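Local structure of iron transport multicopper oxidase FET3 (Saccharomyces cerevisiae, 1ZPU) at residues Glu1-Trp11 / Asp42-Met52. The protein couples the oxidation of ferrous to ferric iron to the reduction of dioxygen to water, using four copper ions, for high-affinity iron uptake in yeast. Sequence-based numbering, arbitrary orientation.
With NAG (2-acetamido-2-deoxy-beta-D-glucopyranose), chain B; NAG (2-acetamido-2-deoxy-beta-D-glucopyranose), chain K.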
ATOM      1  N   GLU A   1      16.127  -9.182  19.704  1.00 69.46           N
ATOM      2  CA  GLU A   1      15.060  -8.996  20.720  1.00 69.65           C
ATOM      3  C   GLU A   1      13.708  -9.382  20.140  1.00 69.34           C
ATOM      4  O   GLU A   1      13.406  -9.069  18.992  1.00 69.27           O
ATOM      5  CB  GLU A   1      15.019  -7.539  21.194  1.00 69.76           C
ATOM      6  CG  GLU A   1      14.138  -7.293  22.434  1.00 70.64           C
ATOM      7  CD  GLU A   1      13.876  -5.809  22.720  1.00 70.89           C
ATOM      8  OE1 GLU A   1      13.797  -5.001  21.765  1.00 72.00           O
ATOM      9  OE2 GLU A   1      13.734  -5.451  23.913  1.00 72.69           O
ATOM     10  N   THR A   2      12.892 -10.048  20.949  1.00 69.18           N
ATOM     11  CA  THR A   2      11.576 -10.472  20.509  1.00 68.99           C
ATOM     12  C   THR A   2      10.471  -9.631  21.133  1.00 68.97           C
ATOM     13  O   THR A   2      10.378  -9.510  22.357  1.00 69.19           O
ATOM     14  CB  THR A   2      11.334 -11.948  20.818  1.00 68.90           C
ATOM     15  OG1 THR A   2      12.400 -12.722  20.259  1.00 69.29           O
ATOM     16  CG2 THR A   2      10.019 -12.416  20.222  1.00 68.43           C
ATOM     17  N   HIS A   3       9.640  -9.055  20.271  1.00 68.78           N
ATOM     18  CA  HIS A   3       8.466  -8.310  20.690  1.00 68.79           C
ATOM     19  C   HIS A   3       7.228  -9.131  20.397  1.00 68.75           C
ATOM     20  O   HIS A   3       6.941  -9.441  19.238  1.00 68.96           O
ATOM     21  CB  HIS A   3       8.356  -6.981  19.941  1.00 69.02           C
ATOM     22  CG  HIS A   3       9.608  -6.164  19.956  1.00 69.26           C
ATOM     23  ND1 HIS A   3       9.819  -5.146  20.859  1.00 69.17           N
ATOM     24  CD2 HIS A   3      10.716  -6.213  19.176  1.00 69.03           C
ATOM     25  CE1 HIS A   3      10.998  -4.596  20.628  1.00 69.31           C
ATOM     26  NE2 HIS A   3      11.564  -5.228  19.615  1.00 69.10           N
ATOM     27  N   THR A   4       6.492  -9.473  21.447  1.00 68.65           N
ATOM     28  CA  THR A   4       5.285 -10.269  21.310  1.00 68.41           C
ATOM     29  C   THR A   4       4.061  -9.433  21.633  1.00 68.47           C
ATOM     30  O   THR A   4       4.004  -8.785  22.670  1.00 68.60           O
ATOM     31  CB  THR A   4       5.349 -11.502  22.203  1.00 68.08           C
ATOM     32  OG1 THR A   4       6.482 -12.270  21.807  1.00 68.01           O
ATOM     33  CG2 THR A   4       4.084 -12.356  22.070  1.00 67.33           C
ATOM     34  N   PHE A   5       3.095  -9.448  20.720  1.00 68.47           N
ATOM     35  CA  PHE A   5       1.845  -8.717  20.879  1.00 68.54           C
ATOM     36  C   PHE A   5       0.655  -9.659  20.879  1.00 68.70           C
ATOM     37  O   PHE A   5       0.620 -10.630  20.131  1.00 68.89           O
ATOM     38  CB  PHE A   5       1.655  -7.715  19.737  1.00 68.10           C
ATOM     39  CG  PHE A   5       2.687  -6.637  19.703  1.00 67.97           C
ATOM     40  CD1 PHE A   5       3.859  -6.799  18.966  1.00 68.20           C
ATOM     41  CD2 PHE A   5       2.501  -5.453  20.408  1.00 67.28           C
ATOM     42  CE1 PHE A   5       4.837  -5.791  18.948  1.00 67.98           C
ATOM     43  CE2 PHE A   5       3.466  -4.444  20.385  1.00 66.51           C
ATOM     44  CZ  PHE A   5       4.634  -4.614  19.657  1.00 67.03           C
ATOM     45  N   ASN A   6      -0.326  -9.365  21.716  1.00 68.91           N
ATOM     46  CA  ASN A   6      -1.588 -10.055  21.630  1.00 69.01           C
ATOM     47  C   ASN A   6      -2.722  -9.092  21.301  1.00 68.91           C
ATOM     48  O   ASN A   6      -3.195  -8.351  22.163  1.00 69.01           O
ATOM     49  CB  ASN A   6      -1.892 -10.853  22.883  1.00 68.91           C
ATOM     50  CG  ASN A   6      -3.259 -11.487  22.823  1.00 70.18           C
ATOM     51  OD1 ASN A   6      -3.728 -11.897  21.748  1.00 70.79           O
ATOM     52  ND2 ASN A   6      -3.940 -11.512  23.955  1.00 71.38           N
ATOM     53  N   TRP A   7      -3.154  -9.112  20.041  1.00 68.77           N
ATOM     54  CA  TRP A   7      -4.182  -8.195  19.557  1.00 68.34           C
ATOM     55  C   TRP A   7      -5.440  -8.881  19.084  1.00 68.41           C
ATOM     56  O   TRP A   7      -5.388  -9.837  18.312  1.00 68.43           O
ATOM     57  CB  TRP A   7      -3.671  -7.374  18.396  1.00 67.90           C
ATOM     58  CG  TRP A   7      -2.530  -6.507  18.694  1.00 67.07           C
ATOM     59  CD1 TRP A   7      -2.132  -6.059  19.907  1.00 66.62           C
ATOM     60  CD2 TRP A   7      -1.649  -5.933  17.737  1.00 66.40           C
ATOM     61  NE1 TRP A   7      -1.034  -5.257  19.770  1.00 66.87           N
ATOM     62  CE2 TRP A   7      -0.715  -5.167  18.442  1.00 66.75           C
ATOM     63  CE3 TRP A   7      -1.554  -6.000  16.341  1.00 67.24           C
ATOM     64  CZ2 TRP A   7       0.312  -4.464  17.802  1.00 67.53           C
ATOM     65  CZ3 TRP A   7      -0.529  -5.304  15.700  1.00 67.37           C
ATOM     66  CH2 TRP A   7       0.382  -4.541  16.433  1.00 67.19           C
ATOM     67  N   THR A   8      -6.573  -8.348  19.529  1.00 68.49           N
ATOM     68  CA  THR A   8      -7.889  -8.857  19.158  1.00 68.35           C
ATOM     69  C   THR A   8      -8.725  -7.767  18.489  1.00 68.42           C
ATOM     70  O   THR A   8      -8.922  -6.678  19.051  1.00 68.30           O
ATOM     71  CB  THR A   8      -8.647  -9.394  20.384  1.00 68.05           C
ATOM     72  OG1 THR A   8      -7.871 -10.425  20.998  1.00 67.13           O
ATOM     73  CG2 THR A   8      -9.996  -9.930  19.971  1.00 67.36           C
ATOM     74  N   THR A   9      -9.203  -8.074  17.285  1.00 68.36           N
ATOM     75  CA  THR A   9     -10.070  -7.175  16.536  1.00 68.42           C
ATOM     76  C   THR A   9     -11.430  -7.065  17.193  1.00 68.63           C
ATOM     77  O   THR A   9     -11.914  -8.014  17.827  1.00 68.73           O
ATOM     78  CB  THR A   9     -10.314  -7.648  15.095  1.00 68.20           C
ATOM     79  OG1 THR A   9     -10.857  -8.969  15.119  1.00 68.62           O
ATOM     80  CG2 THR A   9      -9.035  -7.641  14.280  1.00 68.22           C
ATOM     81  N   GLY A  10     -12.045  -5.898  17.036  1.00 68.65           N
ATOM     82  CA  GLY A  10     -13.380  -5.653  17.554  1.00 68.70           C
ATOM     83  C   GLY A  10     -14.001  -4.421  16.949  1.00 68.70           C
ATOM     84  O   GLY A  10     -13.362  -3.715  16.181  1.00 69.05           O
ATOM     85  N   TRP A  11     -15.254  -4.163  17.298  1.00 68.76           N
ATOM     86  CA  TRP A  11     -15.966  -2.975  16.846  1.00 68.69           C
ATOM     87  C   TRP A  11     -16.378  -2.115  18.026  1.00 69.01           C
ATOM     88  O   TRP A  11     -16.910  -2.618  19.010  1.00 69.41           O
ATOM     89  CB  TRP A  11     -17.210  -3.360  16.048  1.00 68.27           C
ATOM     90  CG  TRP A  11     -16.935  -3.933  14.696  1.00 68.01           C
ATOM     91  CD1 TRP A  11     -16.948  -5.249  14.346  1.00 67.83           C
ATOM     92  CD2 TRP A  11     -16.604  -3.203  13.504  1.00 68.79           C
ATOM     93  NE1 TRP A  11     -16.648  -5.395  13.017  1.00 68.10           N
ATOM     94  CE2 TRP A  11     -16.430  -4.155  12.471  1.00 68.77           C
ATOM     95  CE3 TRP A  11     -16.439  -1.839  13.209  1.00 68.07           C
ATOM     96  CZ2 TRP A  11     -16.092  -3.788  11.151  1.00 67.80           C
ATOM     97  CZ3 TRP A  11     -16.105  -1.474  11.898  1.00 68.51           C
ATOM     98  CH2 TRP A  11     -15.941  -2.453  10.885  1.00 67.94           C
ATOM     99  N   ASP A  42      15.409  -7.446  14.799  1.00 69.20           N
ATOM    100  CA  ASP A  42      14.522  -7.940  15.858  1.00 69.09           C
ATOM    101  C   ASP A  42      13.470  -8.923  15.332  1.00 68.97           C
ATOM    102  O   ASP A  42      13.174  -8.959  14.132  1.00 69.00           O
ATOM    103  CB  ASP A  42      13.848  -6.781  16.603  1.00 69.12           C
ATOM    104  CG  ASP A  42      14.763  -6.129  17.633  1.00 69.61           C
ATOM    105  OD1 ASP A  42      15.895  -6.618  17.833  1.00 70.22           O
ATOM    106  OD2 ASP A  42      14.342  -5.128  18.257  1.00 69.95           O
ATOM    107  N   ARG A  43      12.930  -9.729  16.238  1.00 68.82           N
ATOM    108  CA  ARG A  43      11.839 -10.635  15.916  1.00 68.73           C
ATOM    109  C   ARG A  43      10.519 -10.024  16.379  1.00 68.70           C
ATOM    110  O   ARG A  43      10.415  -9.524  17.490  1.00 68.62           O
ATOM    111  CB  ARG A  43      12.057 -12.007  16.561  1.00 68.49           C
ATOM    112  CG  ARG A  43      10.974 -13.023  16.223  1.00 68.44           C
ATOM    113  CD  ARG A  43      11.307 -14.431  16.701  1.00 68.45           C
ATOM    114  NE  ARG A  43      12.459 -15.008  16.009  1.00 68.06           N
ATOM    115  CZ  ARG A  43      12.429 -15.533  14.787  1.00 67.74           C
ATOM    116  NH1 ARG A  43      11.299 -15.563  14.097  1.00 67.78           N
ATOM    117  NH2 ARG A  43      13.537 -16.034  14.257  1.00 67.57           N
ATOM    118  N   VAL A  44       9.518 -10.060  15.510  1.00 68.76           N
ATOM    119  CA  VAL A  44       8.177  -9.588  15.854  1.00 68.70           C
ATOM    120  C   VAL A  44       7.213 -10.761  15.814  1.00 68.77           C
ATOM    121  O   VAL A  44       7.103 -11.449  14.797  1.00 68.97           O
ATOM    122  CB  VAL A  44       7.671  -8.451  14.903  1.00 68.71           C
ATOM    123  CG1 VAL A  44       6.291  -7.972  15.319  1.00 68.55           C
ATOM    124  CG2 VAL A  44       8.635  -7.269  14.881  1.00 68.48           C
ATOM    125  N   GLN A  45       6.530 -10.982  16.930  1.00 68.71           N
ATOM    126  CA  GLN A  45       5.535 -12.049  17.044  1.00 68.55           C
ATOM    127  C   GLN A  45       4.158 -11.499  17.432  1.00 68.74           C
ATOM    128  O   GLN A  45       3.914 -11.191  18.595  1.00 68.79           O
ATOM    129  CB  GLN A  45       5.993 -13.090  18.056  1.00 68.33           C
ATOM    130  CG  GLN A  45       7.354 -13.699  17.745  1.00 68.06           C
ATOM    131  CD  GLN A  45       7.802 -14.703  18.798  1.00 67.59           C
ATOM    132  OE1 GLN A  45       7.426 -14.601  19.957  1.00 66.97           O
ATOM    133  NE2 GLN A  45       8.611 -15.668  18.396  1.00 66.33           N
ATOM    134  N   ILE A  46       3.264 -11.382  16.452  1.00 68.64           N
ATOM    135  CA  ILE A  46       1.917 -10.887  16.703  1.00 68.58           C
ATOM    136  C   ILE A  46       0.888 -12.014  16.666  1.00 68.77           C
ATOM    137  O   ILE A  46       0.739 -12.701  15.658  1.00 68.98           O
ATOM    138  CB  ILE A  46       1.522  -9.760  15.712  1.00 68.53           C
ATOM    139  CG1 ILE A  46       2.611  -8.695  15.677  1.00 68.05           C
ATOM    140  CG2 ILE A  46       0.196  -9.128  16.114  1.00 68.21           C
ATOM    141  CD1 ILE A  46       2.513  -7.770  14.561  1.00 67.14           C
ATOM    142  N   TYR A  47       0.198 -12.204  17.786  1.00 68.70           N
ATOM    143  CA  TYR A  47      -0.953 -13.084  17.848  1.00 68.64           C
ATOM    144  C   TYR A  47      -2.177 -12.265  17.501  1.00 68.71           C
ATOM    145  O   TYR A  47      -2.678 -11.512  18.338  1.00 68.92           O
ATOM    146  CB  TYR A  47      -1.132 -13.648  19.258  1.00 68.35           C
ATOM    147  CG  TYR A  47      -0.101 -14.671  19.626  1.00 68.56           C
ATOM    148  CD1 TYR A  47       1.029 -14.314  20.361  1.00 68.68           C
ATOM    149  CD2 TYR A  47      -0.247 -16.005  19.244  1.00 67.84           C
ATOM    150  CE1 TYR A  47       1.992 -15.268  20.705  1.00 67.74           C
ATOM    151  CE2 TYR A  47       0.705 -16.948  19.583  1.00 67.66           C
ATOM    152  CZ  TYR A  47       1.822 -16.575  20.313  1.00 67.40           C
ATOM    153  OH  TYR A  47       2.772 -17.513  20.652  1.00 68.15           O
ATOM    154  N   LEU A  48      -2.655 -12.389  16.267  1.00 68.63           N
ATOM    155  CA  LEU A  48      -3.876 -11.691  15.871  1.00 68.40           C
ATOM    156  C   LEU A  48      -5.069 -12.616  16.063  1.00 68.59           C
ATOM    157  O   LEU A  48      -5.082 -13.747  15.572  1.00 68.63           O
ATOM    158  CB  LEU A  48      -3.812 -11.213  14.423  1.00 67.80           C
ATOM    159  CG  LEU A  48      -4.475  -9.893  14.021  1.00 67.28           C
ATOM    160  CD1 LEU A  48      -4.650  -9.860  12.516  1.00 67.17           C
ATOM    161  CD2 LEU A  48      -5.799  -9.622  14.688  1.00 66.31           C
ATOM    162  N   THR A  49      -6.064 -12.134  16.794  1.00 68.57           N
ATOM    163  CA  THR A  49      -7.285 -12.884  16.997  1.00 68.61           C
ATOM    164  C   THR A  49      -8.453 -12.152  16.372  1.00 68.64           C
ATOM    165  O   THR A  49      -8.712 -11.001  16.677  1.00 68.64           O
ATOM    166  CB  THR A  49      -7.577 -13.117  18.485  1.00 68.59           C
ATOM    167  OG1 THR A  49      -6.438 -13.728  19.095  1.00 68.66           O
ATOM    168  CG2 THR A  49      -8.798 -14.023  18.662  1.00 67.83           C
ATOM    169  N   ASN A  50      -9.166 -12.847  15.501  1.00 68.80           N
ATOM    170  CA  ASN A  50     -10.382 -12.319  14.917  1.00 68.87           C
ATOM    171  C   ASN A  50     -11.536 -12.376  15.915  1.00 68.98           C
ATOM    172  O   ASN A  50     -12.103 -13.440  16.162  1.00 68.97           O
ATOM    173  CB  ASN A  50     -10.746 -13.107  13.653  1.00 68.86           C
ATOM    174  CG  ASN A  50     -11.862 -12.460  12.868  1.00 68.85           C
ATOM    175  OD1 ASN A  50     -12.468 -11.491  13.321  1.00 69.44           O
ATOM    176  ND2 ASN A  50     -12.131 -12.979  11.680  1.00 68.12           N
ATOM    177  N   GLY A  51     -11.872 -11.225  16.489  1.00 69.04           N
ATOM    178  CA  GLY A  51     -12.980 -11.132  17.436  1.00 68.99           C
ATOM    179  C   GLY A  51     -14.209 -10.488  16.828  1.00 69.13           C
ATOM    180  O   GLY A  51     -15.153 -10.146  17.541  1.00 68.90           O
ATOM    181  N   MET A  52     -14.185 -10.309  15.508  1.00 69.45           N
ATOM    182  CA  MET A  52     -15.320  -9.753  14.769  1.00 70.25           C
ATOM    183  C   MET A  52     -16.305 -10.862  14.453  1.00 69.78           C
ATOM    184  O   MET A  52     -15.902 -12.003  14.230  1.00 69.76           O
ATOM    185  CB  MET A  52     -14.861  -9.066  13.485  1.00 69.76           C
ATOM    186  CG  MET A  52     -14.363  -7.683  13.697  1.00 70.46           C
ATOM    187  SD  MET A  52     -13.230  -7.139  12.385  1.00 73.61           S
ATOM    188  CE  MET A  52     -12.304  -8.656  12.077  1.00 72.36           C
TER
HETATM  189  C1  NAG B2006      -4.063 -12.823  24.535  1.00 72.17           C
HETATM  190  C2  NAG B2006      -3.717 -14.320  24.479  1.00 73.28           C
HETATM  191  C3  NAG B2006      -4.842 -15.287  24.935  1.00 73.65           C
HETATM  192  C4  NAG B2006      -5.819 -14.684  25.952  1.00 73.78           C
HETATM  193  C5  NAG B2006      -6.076 -13.229  25.575  1.00 73.90           C
HETATM  194  C6  NAG B2006      -7.102 -12.520  26.457  1.00 74.49           C
HETATM  195  C7  NAG B2006      -2.467 -15.697  22.862  1.00 72.38           C
HETATM  196  C8  NAG B2006      -2.848 -16.558  21.683  1.00 71.21           C
HETATM  197  N2  NAG B2006      -3.285 -14.668  23.132  1.00 72.70           N
HETATM  198  O3  NAG B2006      -4.278 -16.475  25.466  1.00 72.26           O
HETATM  199  O4  NAG B2006      -7.036 -15.394  25.966  1.00 73.69           O
HETATM  200  O5  NAG B2006      -4.822 -12.599  25.689  1.00 73.30           O
HETATM  201  O6  NAG B2006      -7.798 -11.584  25.660  1.00 74.14           O
HETATM  202  O7  NAG B2006      -1.446 -15.940  23.519  1.00 71.27           O
HETATM  203  C1  NAG K   1       8.626 -17.971  15.987  1.00 68.79           C
HETATM  204  C2  NAG K   1       8.369 -19.340  16.625  1.00 68.67           C
HETATM  205  C3  NAG K   1       9.678 -19.880  17.183  1.00 70.09           C
HETATM  206  C4  NAG K   1      10.706 -19.950  16.063  1.00 70.85           C
HETATM  207  C5  NAG K   1      10.741 -18.701  15.174  1.00 70.41           C
HETATM  208  C6  NAG K   1      11.472 -19.002  13.865  1.00 70.57           C
HETATM  209  C7  NAG K   1       7.121 -18.940  18.785  1.00 66.05           C
HETATM  210  C8  NAG K   1       7.987 -19.481  19.899  1.00 67.15           C
HETATM  211  N2  NAG K   1       7.248 -19.445  17.561  1.00 66.63           N
HETATM  212  O3  NAG K   1       9.478 -21.189  17.686  1.00 71.15           O
HETATM  213  O4  NAG K   1      11.975 -20.184  16.634  1.00 72.52           O
HETATM  214  O5  NAG K   1       9.442 -18.215  14.858  1.00 69.54           O
HETATM  215  O6  NAG K   1      11.164 -20.310  13.422  1.00 70.35           O
HETATM  216  O7  NAG K   1       6.285 -18.076  19.022  1.00 64.95           O
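T2 to T8 pair residue for residue with R43 to T49, a worked example of the parallel strand pairing found in cupredoxin beta sandwiches, here in the first such domain of a multicopper oxidase. Eight backbone hydrogen bonds run from E1 O and R43 N down to T9 N and T49 O. On the inner face, I46 touches two aromatic rings with different branches: CG1 lies 4.0 Å from F5 CD1, while CG2, anti to the backbone N, rests 3.6 Å from W7 CE3.

The start of the pair is tied by charge. D42 OD1 forms a salt bridge with the amine of E1 N at 3.2 Å, approached from well above the carboxylate plane. D42 OD2 accepts from H3 NE2 at 3.1 Å, lying almost in the imidazole plane, and also from the backbone N of N39. Replacing D42 by an alanine would probably leave the terminal amine without its countercharge and the imidazole freer to turn.

At the other end, T9 holds OG1 between its backbone N and carbonyl carbon (chi1 57°), where it accepts from G51 N at 2.8 Å. N50 OD1 closes an Asx turn on M52 N, while its ND2 donates to the carbonyl of I83, and the M52 sulfur sits obliquely beside W11, 4.6 Å from SD to the centroid of the five-membered ring.

Farther out, strand 22-27 flanks the first strand and strand 88-94 the second, while I36 and V38 of the facing sheet pack against the inner side chains. The outer face, with T4, Q45 and Y47, carries sugar: N6 ND2 is covalently joined to one NAG, whose acetamide methyl C8 approaches Y47 CD2 at 3.6 Å. R43 donates through NH1 to N92 OD1, and C5 of a second NAG lies over one face of its guanidinium, displaced toward the rim.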